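PDB 3FES: ATP-dependent Clp endopeptidase from Clostridium difficile, which probably uses ATP to unfold protein substrates for a partner Clp peptidase, the present fragment being its helical N-terminal domain. Local coordinates for residues I125-A129 and G130-R134; E63-I66 and V67-E70. All blocks are in the same frame, centred on the assembly; numbering follows the deposited sequence.

In the fold
Both contacts lie at the C-terminal ends of helices, where the last turns must settle their backbone bonds differently from the helix body. Contact 2 comes first along the chain, in the final turns of helix 59-70; contact 1 follows much later, where helix 120-129 turns into helix 132-142. Far apart in sequence, they nevertheless have centres only about 15 Å apart. Helix 120-129 packs directly on helix 59-70: Ile125 CG1 meets the selenium of Met69 at 3.8 Å, and the ring of Tyr128 makes a cation-pi contact with Lys65. Contacts 1 and 2 thus flank a seam that joins early and late parts of the chain in one largely helical domain.

Contact 1 of 2, residues I125-A129 and G130-R134; sequences ILNYA and GVNDR
Leu126 and Asn127 lend their carbonyls to Val131 and Gly130 in a Schellman motif, the classic way to end a helix at a glycine, and here the chain starts its next helix almost at once. Val131 N donates to Leu126 O at 3.1 Å, closing the wider loop, while Gly130 N reaches Asn127 O at 2.9 Å from well above the carbonyl plane. Two carbonyls of the last turn of helix 120-129 therefore find donors in the residues that leave it. The positive phi of Gly130 (76°), a conformation that favours glycine, lets the chain turn out of the helix.

Val131 occupies the N-cap of helix 132-142 without a polar side chain to offer; its own carbonyl O is hydrogen-bonded to Thr135 OG1 in the first turn.

A side-chain bond spans the same corner. Asn132 swings CG away from its backbone N (chi1 -151°), which carries the amide back over the preceding helix, and its ND2 donates to Asn127 OD1 at 2.6 Å. The bond is short and not straight, and the donor stands 41° above the carbonyl plane of Asn127, away from a lone pair; the two amides are moderately inclined to each other. Leu126 CB packs against the face of the Asn132 amide, 3.7 Å from ND2, so the polar link runs beside an apolar flank, with the Leu126 and Asn132 side chains crossing at about a right angle.

Phe57, from a loop, touches Leu126, Ala129 and Val131, giving their apolar groups a common neighbour, while Asn127 and Gly130 belong to the exposed side. Val131 turns one methyl back toward the finished helix, placing CG2 4.0 Å from Ala129 CB.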
loop_
_atom_site.group_PDB
_atom_site.type_symbol
_atom_site.label_atom_id
_atom_site.label_comp_id
_atom_site.label_asym_id
_atom_site.label_seq_id
_atom_site.Cartn_x
_atom_site.Cartn_y
_atom_site.Cartn_z
ATOM N N ILE A 125 -5.178 -0.167 10.483
ATOM C CA ILE A 125 -5.588 -1.528 10.176
ATOM C C ILE A 125 -4.491 -2.523 10.584
ATOM O O ILE A 125 -4.795 -3.551 11.167
ATOM C CB ILE A 125 -5.931 -1.698 8.668
ATOM C CG1 ILE A 125 -7.207 -0.898 8.318
ATOM C CG2 ILE A 125 -6.042 -3.217 8.309
ATOM C CD1 ILE A 125 -7.506 -0.799 6.809
ATOM N N LEU A 126 -3.229 -2.227 10.268
ATOM C CA LEU A 126 -2.133 -3.112 10.713
ATOM C C LEU A 126 -2.115 -3.220 12.254
ATOM O O LEU A 126 -1.959 -4.309 12.822
ATOM C CB LEU A 126 -0.789 -2.609 10.219
ATOM C CG LEU A 126 -0.675 -2.611 8.686
ATOM C CD1 LEU A 126 0.582 -1.853 8.307
ATOM C CD2 LEU A 126 -0.599 -4.035 8.194
ATOM N N ASN A 127 -2.275 -2.084 12.912
ATOM C CA ASN A 127 -2.263 -2.069 14.375
ATOM C C ASN A 127 -3.430 -2.837 14.971
ATOM O O ASN A 127 -3.269 -3.576 15.958
ATOM C CB ASN A 127 -2.297 -0.622 14.882
ATOM C CG ASN A 127 -1.016 0.129 14.565
ATOM O OD1 ASN A 127 0.001 -0.477 14.269
ATOM N ND2 ASN A 127 -1.068 1.457 14.610
ATOM N N TYR A 128 -4.612 -2.641 14.388
ATOM C CA TYR A 128 -5.850 -3.299 14.853
ATOM C C TYR A 128 -5.695 -4.815 14.778
ATOM O O TYR A 128 -6.066 -5.559 15.720
ATOM C CB TYR A 128 -7.048 -2.824 13.990
ATOM C CG TYR A 128 -8.379 -3.384 14.440
ATOM C CD1 TYR A 128 -9.173 -2.692 15.362
ATOM C CD2 TYR A 128 -8.844 -4.615 13.946
ATOM C CE1 TYR A 128 -10.403 -3.214 15.794
ATOM C CE2 TYR A 128 -10.068 -5.147 14.375
ATOM C CZ TYR A 128 -10.831 -4.438 15.291
ATOM O OH TYR A 128 -12.030 -4.951 15.700
ATOM N N ALA A 129 -5.118 -5.273 13.662
ATOM C CA ALA A 129 -4.830 -6.689 13.452
ATOM C C ALA A 129 -3.670 -7.199 14.322
ATOM O O ALA A 129 -3.459 -8.388 14.401
ATOM C CB ALA A 129 -4.530 -6.964 11.950
ATOM N N GLY A 130 -2.919 -6.296 14.942
ATOM C CA GLY A 130 -1.811 -6.677 15.819
ATOM C C GLY A 130 -0.558 -7.134 15.078
ATOM O O GLY A 130 0.294 -7.809 15.661
ATOM N N VAL A 131 -0.426 -6.767 13.810
ATOM C CA VAL A 131 0.697 -7.225 13.019
ATOM C C VAL A 131 1.579 -6.141 12.435
ATOM O O VAL A 131 2.259 -6.392 11.435
ATOM C CB VAL A 131 0.237 -8.134 11.856
ATOM C CG1 VAL A 131 -0.329 -9.448 12.415
ATOM C CG2 VAL A 131 -0.724 -7.408 10.942
ATOM N N ASN A 132 1.571 -4.941 13.007
ATOM C CA ASN A 132 2.421 -3.880 12.449
ATOM C C ASN A 132 3.912 -4.311 12.496
ATOM O O ASN A 132 4.592 -4.323 11.480
ATOM C CB ASN A 132 2.200 -2.515 13.145
ATOM C CG ASN A 132 2.470 -1.318 12.197
ATOM O OD1 ASN A 132 3.524 -1.226 11.570
ATOM N ND2 ASN A 132 1.486 -0.405 12.083
ATOM N N ASP A 133 4.404 -4.707 13.668
ATOM C CA ASP A 133 5.827 -5.012 13.748
ATOM C C ASP A 133 6.146 -6.326 13.050
ATOM O O ASP A 133 7.271 -6.518 12.607
ATOM C CB ASP A 133 6.310 -5.091 15.210
ATOM C CG ASP A 133 6.488 -3.704 15.855
ATOM O OD1 ASP A 133 6.593 -2.675 15.133
ATOM O OD2 ASP A 133 6.556 -3.652 17.099
ATOM N N ARG A 134 5.183 -7.251 13.014
ATOM C CA ARG A 134 5.387 -8.528 12.324
ATOM C C ARG A 134 5.504 -8.317 10.810
ATOM O O ARG A 134 6.315 -8.955 10.136
ATOM C CB ARG A 134 4.252 -9.481 12.647
ATOM C CG ARG A 134 4.215 -9.812 14.140
ATOM C CD ARG A 134 3.694 -11.191 14.389
ATOM N NE ARG A 134 4.682 -12.155 13.944
ATOM C CZ ARG A 134 5.601 -12.691 14.736
ATOM N NH1 ARG A 134 5.648 -12.376 16.028
ATOM N NH2 ARG A 134 6.475 -13.550 14.231
#

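Contact 2 of 2, residues E63-I66 and V67-E70; sequences EGKI and VDME
Ile66 and Glu70 run side by side on successive turns of helix 59-70, with Ile66 CG2 lying 3.5 Å from Glu70 OE2. This is the tightly packed flank. Ile66 is buried, touching Leu38 on helix 33-43 and Ile125 on helix 120-129, and its carbonyl O receives Glu70 N at 2.9 Å. The carboxylate of Glu70 also comes close to that of Glu34, an approach that may raise the pKa of one of the two.

The flank carrying Lys65 and Asp68 is looser. Asp68 is exposed to solvent, Lys65 only partly so, its amine also making a cation-pi contact with Tyr128. Lys65 folds its chain at chi2 (-52°) and again at chi3, and this double bend brings NZ round to Asp68 OD2 as a long salt bridge of 3.5 Å. Both carboxylate oxygens lie near Gly64 O without a bond (Asp68 OD1 3.3 Å, OD2 3.4 Å), a repulsion the lysine charge may offset.

Along the backbone, Val67 N and Asp68 N make nearly straight bonds to Glu63 O and Gly64 O. The bonding is weaker at Met69, whose N is shared between Lys65 O and Ile66 O, both at 3.1 Å, while the selenomethionine side chain packs on Ile121 and Ile125. The whole is an amphipathic helix of the Clp N-terminal domain, Ile66 facing the helical core and an i to i+3 ion pair on its surface, with the weak bifurcated donor in the last turn.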
loop_
_atom_site.group_PDB
_atom_site.type_symbol
_atom_site.label_atom_id
_atom_site.label_comp_id
_atom_site.label_asym_id
_atom_site.label_seq_id
_atom_site.Cartn_x
_atom_site.Cartn_y
_atom_site.Cartn_z
ATOM N N GLU A 63 -10.545 -4.973 2.653
ATOM C CA GLU A 63 -11.753 -4.316 2.172
ATOM C C GLU A 63 -12.833 -4.142 3.223
ATOM O O GLU A 63 -13.384 -3.049 3.361
ATOM C CB GLU A 63 -12.342 -5.075 1.015
ATOM C CG GLU A 63 -12.063 -4.456 -0.288
ATOM C CD GLU A 63 -12.842 -5.112 -1.390
ATOM O OE1 GLU A 63 -13.389 -4.365 -2.233
ATOM O OE2 GLU A 63 -12.912 -6.373 -1.409
ATOM N N GLY A 64 -13.145 -5.211 3.956
ATOM C CA GLY A 64 -14.139 -5.139 5.038
ATOM C C GLY A 64 -13.774 -4.099 6.085
ATOM O O GLY A 64 -14.628 -3.321 6.521
ATOM N N LYS A 65 -12.500 -4.089 6.495
ATOM C CA LYS A 65 -12.016 -3.132 7.499
ATOM C C LYS A 65 -12.076 -1.691 6.998
ATOM O O LYS A 65 -12.400 -0.771 7.757
ATOM C CB LYS A 65 -10.589 -3.467 7.952
ATOM C CG LYS A 65 -10.457 -4.715 8.849
ATOM C CD LYS A 65 -11.392 -4.713 10.083
ATOM C CE LYS A 65 -11.300 -3.398 10.881
ATOM N NZ LYS A 65 -12.264 -3.355 12.020
ATOM N N ILE A 66 -11.784 -1.511 5.715
ATOM C CA ILE A 66 -11.843 -0.200 5.105
ATOM C C ILE A 66 -13.284 0.293 5.139
ATOM O O ILE A 66 -13.540 1.410 5.581
ATOM C CB ILE A 66 -11.294 -0.216 3.666
ATOM C CG1 ILE A 66 -9.772 -0.404 3.695
ATOM C CG2 ILE A 66 -11.655 1.095 2.929
ATOM C CD1 ILE A 66 -9.168 -0.626 2.248
ATOM N N VAL A 67 -14.215 -0.563 4.707
ATOM C CA VAL A 67 -15.647 -0.242 4.770
ATOM C C VAL A 67 -16.129 0.030 6.210
ATOM O O VAL A 67 -16.822 1.025 6.448
ATOM C CB VAL A 67 -16.523 -1.272 4.014
ATOM C CG1 VAL A 67 -18.073 -0.975 4.209
ATOM C CG2 VAL A 67 -16.174 -1.251 2.528
ATOM N N ASP A 68 -15.716 -0.798 7.171
ATOM C CA ASP A 68 -16.077 -0.572 8.583
ATOM C C ASP A 68 -15.710 0.835 9.024
ATOM O O ASP A 68 -16.416 1.446 9.818
ATOM C CB ASP A 68 -15.336 -1.537 9.532
ATOM C CG ASP A 68 -15.793 -2.976 9.412
ATOM O OD1 ASP A 68 -16.913 -3.238 8.878
ATOM O OD2 ASP A 68 -15.003 -3.854 9.859
HETATM N N MSE A 69 -14.585 1.330 8.524
HETATM C CA MSE A 69 -13.982 2.551 9.033
HETATM C C MSE A 69 -14.384 3.794 8.263
HETATM O O MSE A 69 -14.458 4.867 8.831
HETATM C CB MSE A 69 -12.468 2.406 9.021
HETATM C CG MSE A 69 -11.970 1.286 9.957
HETATM SE SE MSE A 69 -10.036 1.096 9.818
HETATM C CE MSE A 69 -9.658 2.527 10.987
ATOM N N GLU A 70 -14.663 3.631 6.977
ATOM C CA GLU A 70 -14.851 4.747 6.067
ATOM C C GLU A 70 -16.199 4.763 5.405
ATOM O O GLU A 70 -16.578 5.785 4.809
ATOM C CB GLU A 70 -13.854 4.640 4.910
ATOM C CG GLU A 70 -12.486 5.004 5.245
ATOM C CD GLU A 70 -11.719 5.268 3.987
ATOM O OE1 GLU A 70 -11.978 6.290 3.309
ATOM O OE2 GLU A 70 -10.879 4.441 3.646
#